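Mannitol dehydrogenase (Pseudomonas fluorescens, PDB 1M2W) probably catalyses the NAD-dependent interconversion of D-mannitol and D-fructose. Local coordinates at residues P225-D230 with V262-E267; R398-A403 with V466-R471. All blocks are in the same frame, centred on the assembly; numbering follows the deposited sequence.

Interaction 1 of 2, residues P225-D230 with V262-E267. With MTL (D-mannitol), chain D.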
# COMPACT_ATOMS: atom_id res chain seq x y z
N PRO A 225 -11.77 -11.55 -1.78
CA PRO A 225 -11.48 -11.61 -0.34
C PRO A 225 -10.92 -10.32 0.25
O PRO A 225 -10.11 -9.63 -0.37
CB PRO A 225 -10.45 -12.75 -0.24
CG PRO A 225 -9.72 -12.69 -1.60
CD PRO A 225 -10.94 -12.49 -2.53
N ASN A 226 -11.37 -10.02 1.46
CA ASN A 226 -10.81 -8.86 2.18
C ASN A 226 -9.53 -9.33 2.92
O ASN A 226 -9.39 -10.49 3.29
CB ASN A 226 -11.80 -8.34 3.21
CG ASN A 226 -12.99 -7.72 2.59
OD1 ASN A 226 -12.88 -6.70 1.90
ND2 ASN A 226 -14.15 -8.32 2.81
N ALA A 227 -8.59 -8.41 3.12
CA ALA A 227 -7.38 -8.79 3.82
C ALA A 227 -6.77 -7.60 4.53
O ALA A 227 -7.12 -6.44 4.24
CB ALA A 227 -6.35 -9.33 2.81
N MSE A 228 -5.88 -7.90 5.50
CA MSE A 228 -5.05 -6.87 6.16
C MSE A 228 -3.65 -7.35 5.77
O MSE A 228 -3.33 -8.58 5.88
CB MSE A 228 -5.20 -6.89 7.69
CG MSE A 228 -4.38 -5.83 8.41
SE MSE A 228 -2.60 -6.46 8.83
CE MSE A 228 -3.07 -7.17 10.64
N VAL A 229 -2.81 -6.43 5.30
CA VAL A 229 -1.47 -6.78 4.85
C VAL A 229 -0.48 -5.84 5.54
O VAL A 229 -0.78 -4.67 5.69
CB VAL A 229 -1.36 -6.60 3.32
CG1 VAL A 229 -2.29 -7.64 2.63
CG2 VAL A 229 -1.78 -5.17 2.91
N ASP A 230 0.69 -6.34 5.93
CA ASP A 230 1.62 -5.48 6.67
C ASP A 230 3.10 -5.87 6.50
O ASP A 230 3.47 -7.01 6.78
CB ASP A 230 1.28 -5.55 8.18
CG ASP A 230 2.05 -4.53 9.06
OD1 ASP A 230 2.78 -3.67 8.51
OD2 ASP A 230 1.92 -4.59 10.31
N VAL A 262 6.44 -9.24 9.39
CA VAL A 262 5.56 -9.36 8.23
C VAL A 262 4.26 -10.00 8.72
O VAL A 262 4.28 -10.82 9.66
CB VAL A 262 6.25 -10.19 7.08
CG1 VAL A 262 6.53 -11.67 7.51
CG2 VAL A 262 5.34 -10.15 5.80
N GLN A 263 3.13 -9.59 8.17
CA GLN A 263 1.85 -10.16 8.59
C GLN A 263 0.85 -10.16 7.44
O GLN A 263 0.89 -9.26 6.60
CB GLN A 263 1.27 -9.35 9.76
CG GLN A 263 -0.01 -10.01 10.34
CD GLN A 263 -0.39 -9.52 11.73
OE1 GLN A 263 -0.00 -8.43 12.16
NE2 GLN A 263 -1.18 -10.36 12.47
N TRP A 264 -0.02 -11.17 7.39
CA TRP A 264 -1.03 -11.21 6.34
C TRP A 264 -2.25 -11.94 6.95
O TRP A 264 -2.12 -13.09 7.39
CB TRP A 264 -0.49 -12.00 5.15
CG TRP A 264 -1.37 -11.93 3.88
CD1 TRP A 264 -2.54 -11.24 3.71
CD2 TRP A 264 -1.08 -12.57 2.64
NE1 TRP A 264 -3.01 -11.41 2.39
CE2 TRP A 264 -2.11 -12.23 1.73
CE3 TRP A 264 -0.04 -13.41 2.21
CZ2 TRP A 264 -2.12 -12.70 0.38
CZ3 TRP A 264 -0.04 -13.89 0.90
CH2 TRP A 264 -1.09 -13.52 -0.01
N VAL A 265 -3.38 -11.24 7.04
CA VAL A 265 -4.62 -11.84 7.56
C VAL A 265 -5.63 -11.75 6.42
O VAL A 265 -5.86 -10.67 5.86
CB VAL A 265 -5.10 -11.09 8.79
CG1 VAL A 265 -6.31 -11.80 9.41
CG2 VAL A 265 -3.95 -11.08 9.83
N LEU A 266 -6.23 -12.89 6.10
CA LEU A 266 -7.11 -12.96 4.92
C LEU A 266 -8.40 -13.76 5.14
O LEU A 266 -8.40 -14.72 5.92
CB LEU A 266 -6.25 -13.67 3.83
CG LEU A 266 -6.46 -14.04 2.39
CD1 LEU A 266 -6.75 -12.83 1.55
CD2 LEU A 266 -5.18 -14.69 1.89
N GLU A 267 -9.45 -13.40 4.39
CA GLU A 267 -10.72 -14.14 4.41
C GLU A 267 -10.49 -15.24 3.38
O GLU A 267 -9.90 -15.01 2.30
CB GLU A 267 -11.91 -13.23 4.01
CG GLU A 267 -11.97 -12.01 4.97
CD GLU A 267 -13.36 -11.37 5.17
OE1 GLU A 267 -14.12 -11.31 4.17
OE2 GLU A 267 -13.65 -10.89 6.33
O1 MTL D . 2.57 -2.34 6.28
C1 MTL D . 2.97 -0.97 6.48
C2 MTL D . 2.55 -0.20 5.22
O2 MTL D . 1.11 -0.27 5.02
C3 MTL D . 3.04 1.25 5.30
O3 MTL D . 4.49 1.23 5.16
C4 MTL D . 2.41 2.08 4.15
O4 MTL D . 3.06 1.77 2.91
C5 MTL D . 2.60 3.58 4.43
O5 MTL D . 1.85 3.95 5.59
C6 MTL D . 2.15 4.45 3.20
O6 MTL D . 2.12 5.81 3.63
O HOH W 1 -0.08 -5.64 11.80

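Interaction 2 of 2, residues R398-A403 with V466-R471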
# COMPACT_ATOMS: atom_id res chain seq x y z
N ARG A 398 -15.70 14.09 20.58
CA ARG A 398 -14.41 13.99 21.26
C ARG A 398 -13.38 14.99 20.68
O ARG A 398 -13.59 15.52 19.58
CB ARG A 398 -13.90 12.56 21.15
CG ARG A 398 -14.59 11.59 22.12
CD ARG A 398 -14.49 10.13 21.68
NE ARG A 398 -13.11 9.67 21.57
CZ ARG A 398 -12.71 8.71 20.74
NH1 ARG A 398 -13.60 8.13 19.96
NH2 ARG A 398 -11.43 8.36 20.67
N GLU A 399 -12.30 15.22 21.43
CA GLU A 399 -11.23 16.15 21.04
C GLU A 399 -10.66 15.77 19.68
O GLU A 399 -10.19 14.65 19.48
CB GLU A 399 -10.10 16.09 22.08
CG GLU A 399 -8.92 17.00 21.72
CD GLU A 399 -9.34 18.46 21.62
OE1 GLU A 399 -9.41 19.04 20.51
OE2 GLU A 399 -9.64 19.02 22.70
N THR A 400 -10.68 16.72 18.73
CA THR A 400 -10.17 16.44 17.40
C THR A 400 -8.79 17.06 17.10
O THR A 400 -8.21 16.78 16.04
CB THR A 400 -11.15 16.96 16.29
OG1 THR A 400 -11.27 18.38 16.39
CG2 THR A 400 -12.53 16.28 16.42
N GLU A 401 -8.27 17.88 18.01
CA GLU A 401 -7.01 18.59 17.71
C GLU A 401 -5.81 17.75 17.28
O GLU A 401 -5.08 18.17 16.38
CB GLU A 401 -6.60 19.51 18.87
CG GLU A 401 -5.59 20.59 18.42
CD GLU A 401 -5.37 21.69 19.50
OE1 GLU A 401 -6.27 21.88 20.36
OE2 GLU A 401 -4.30 22.37 19.46
N ARG A 402 -5.57 16.60 17.88
CA ARG A 402 -4.40 15.82 17.43
C ARG A 402 -4.57 15.34 15.98
O ARG A 402 -3.61 15.34 15.19
CB ARG A 402 -4.16 14.60 18.31
CG ARG A 402 -3.57 14.96 19.69
CD ARG A 402 -3.60 13.74 20.62
NE ARG A 402 -4.96 13.32 20.91
CZ ARG A 402 -5.71 13.80 21.91
NH1 ARG A 402 -5.23 14.73 22.76
NH2 ARG A 402 -6.95 13.38 22.04
N ALA A 403 -5.79 14.92 15.65
CA ALA A 403 -6.11 14.46 14.31
C ALA A 403 -6.14 15.65 13.33
O ALA A 403 -5.73 15.53 12.15
CB ALA A 403 -7.48 13.73 14.32
N VAL A 466 -13.09 22.32 12.27
CA VAL A 466 -12.57 23.44 11.50
C VAL A 466 -11.75 24.36 12.40
O VAL A 466 -10.68 24.84 12.01
CB VAL A 466 -13.73 24.22 10.78
CG1 VAL A 466 -13.21 25.53 10.20
CG2 VAL A 466 -14.30 23.33 9.64
N ALA A 467 -12.24 24.61 13.60
CA ALA A 467 -11.46 25.48 14.50
C ALA A 467 -10.11 24.89 14.88
O ALA A 467 -9.11 25.61 14.90
CB ALA A 467 -12.27 25.81 15.78
N ALA A 468 -10.09 23.58 15.13
CA ALA A 468 -8.86 22.86 15.52
C ALA A 468 -7.90 22.91 14.35
O ALA A 468 -6.71 23.16 14.52
CB ALA A 468 -9.19 21.35 15.88
N PHE A 469 -8.43 22.69 13.16
CA PHE A 469 -7.62 22.74 11.96
C PHE A 469 -6.99 24.12 11.79
O PHE A 469 -5.77 24.25 11.57
CB PHE A 469 -8.46 22.42 10.73
CG PHE A 469 -7.74 22.69 9.42
CD1 PHE A 469 -6.86 21.73 8.88
CD2 PHE A 469 -7.88 23.91 8.79
CE1 PHE A 469 -6.12 21.99 7.73
CE2 PHE A 469 -7.15 24.19 7.63
CZ PHE A 469 -6.26 23.23 7.09
N GLU A 470 -7.81 25.16 11.88
CA GLU A 470 -7.28 26.51 11.69
C GLU A 470 -6.21 26.90 12.71
O GLU A 470 -5.20 27.50 12.32
CB GLU A 470 -8.42 27.54 11.69
CG GLU A 470 -9.35 27.30 10.49
CD GLU A 470 -10.47 28.32 10.37
OE1 GLU A 470 -10.85 28.92 11.40
OE2 GLU A 470 -10.99 28.50 9.26
N ARG A 471 -6.41 26.56 13.97
CA ARG A 471 -5.42 26.96 14.97
C ARG A 471 -4.13 26.14 14.83
O ARG A 471 -3.03 26.68 15.02
CB ARG A 471 -5.98 26.90 16.40
CG ARG A 471 -6.49 25.58 16.90
CD ARG A 471 -7.09 25.73 18.33
NE ARG A 471 -7.51 24.44 18.87
CZ ARG A 471 -8.76 23.98 18.91
NH1 ARG A 471 -9.79 24.70 18.46
NH2 ARG A 471 -8.97 22.76 19.38

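Interaction 1 of 2, residues P225-D230 with V262-E267
Asp230, paired with Gln263 across the two strands, has its carboxylate atom OD1 gripped by two groups. OD1 accepts a hydrogen bond from O1 of D-mannitol at 2.6 Å and forms a salt bridge with Arg361. Asp230 OD2 accepts from a water at 2.7 Å, and the same water donates to Gln263 OE1. The two side chains are thus bridged on the face of the sheet they share. Gln263 NE2 donates to Gln283, so the amide is held at both ends. The selenomethionine Met228 lies on this face too. Its chain bends at chi2 (-89°) and again at chi3, which turns methyl CE toward the side chains of the partner strand, 3.7 Å from Gln263 OE1.

The other face carries Ala227, Val229, Trp264 and Leu266. Ala227 CB meets the Trp264 indole at its edge, in the ring plane, 4.0 Å from NE1. Leu266 CD2 sits over one face of the same ring, offset toward the rim.

The contact is an antiparallel strand pair whose Asp230 end borders the mannitol. Met228 and Val265 form a hydrogen-bonded pair: Met228 N donates to Val265 O at 2.8 Å, and Val265 N donates back to Met228 O at 2.9 Å. At the far end of the pair, Asn226 ND2 donates to Glu267 OE1 at 3.3 Å, in a nearly straight bond (166°). The donor comes from above the carboxylate plane, and the two flat groups are turned 76° apart. Asn226 OD1 is held by Ala197 N.

Strand 263-267 is the middle strand of a small sheet, between 227-230 and 283-285. Helix 289-313 packs on Met228 and Asp230, while on the other face Trp264 meets the rings of His41 and Trp277.

Interaction 2 of 2, residues R398-A403 with V466-R471
Glu401 CG points opposite the backbone N (chi1 -161°), and the extended chain beyond it reaches toward helix 463-489. On that helix, Arg471 CG stands between the backbone N and the carbonyl carbon (chi1 59°). From there the chain runs extended to NE, and the two side chains cross at about a right angle. They form a salt bridge in which one carboxylate oxygen takes two N-H groups. Arg471 NH2 donates to Glu401 OE1 at 3.0 Å, and Arg471 NE adds a weak bond to the same Glu401 OE1 at 3.2 Å. OE1 lies at the edge of the guanidinium, in its plane. Relative to the carboxylate, however, NH2 lies well above the plane, and the flat groups are 76° apart.

Glu399 OE1 also lies at the guanidinium edge, but its salt bridge to Arg471 NH2 is long, at 3.9 Å. Its firmer partner is Glu401 N, 3.0 Å from Glu399 OE1, which accepts through its anti lone pair. This bond caps the start of helix 401-413. One face of the guanidinium rests over Ala468 CA, in its own helix. Ala468 CB sits where the backbones come nearest, 3.7 Å from Thr400 OG1 and 4.0 Å from Glu401 CA.

Lys491 forms a second salt bridge with Glu401 OE1. Two basic residues therefore converge on one oxygen, which would be expected to favour the ionised form of Glu401. The negative Glu399 at a helix start should also suit the helix dipole. The result is a charged network, partly open to solvent, that ties the beginning of helix 401-413 to helix 463-489.

In the fold
Interaction 1 lies in the range of the Rossmann domain family and interaction 2 in that of the C-terminal domain family. Their centres are 32 Å apart, their nearest atoms about 20 Å, and they do not touch. Interaction 1 borders the active site: besides its mannitol contact, the side chain of Val229 comes within about 4 Å of NAD. The C-terminal range supplies further mannitol ligands, namely Lys295, Asn300, His303, Arg373 and Lys381, so the substrate sits between the two parts of the chain. Interaction 2 joins two helices of the C-terminal part, its centre about 27 Å from the centre of the chain and away from the annotated NAD site.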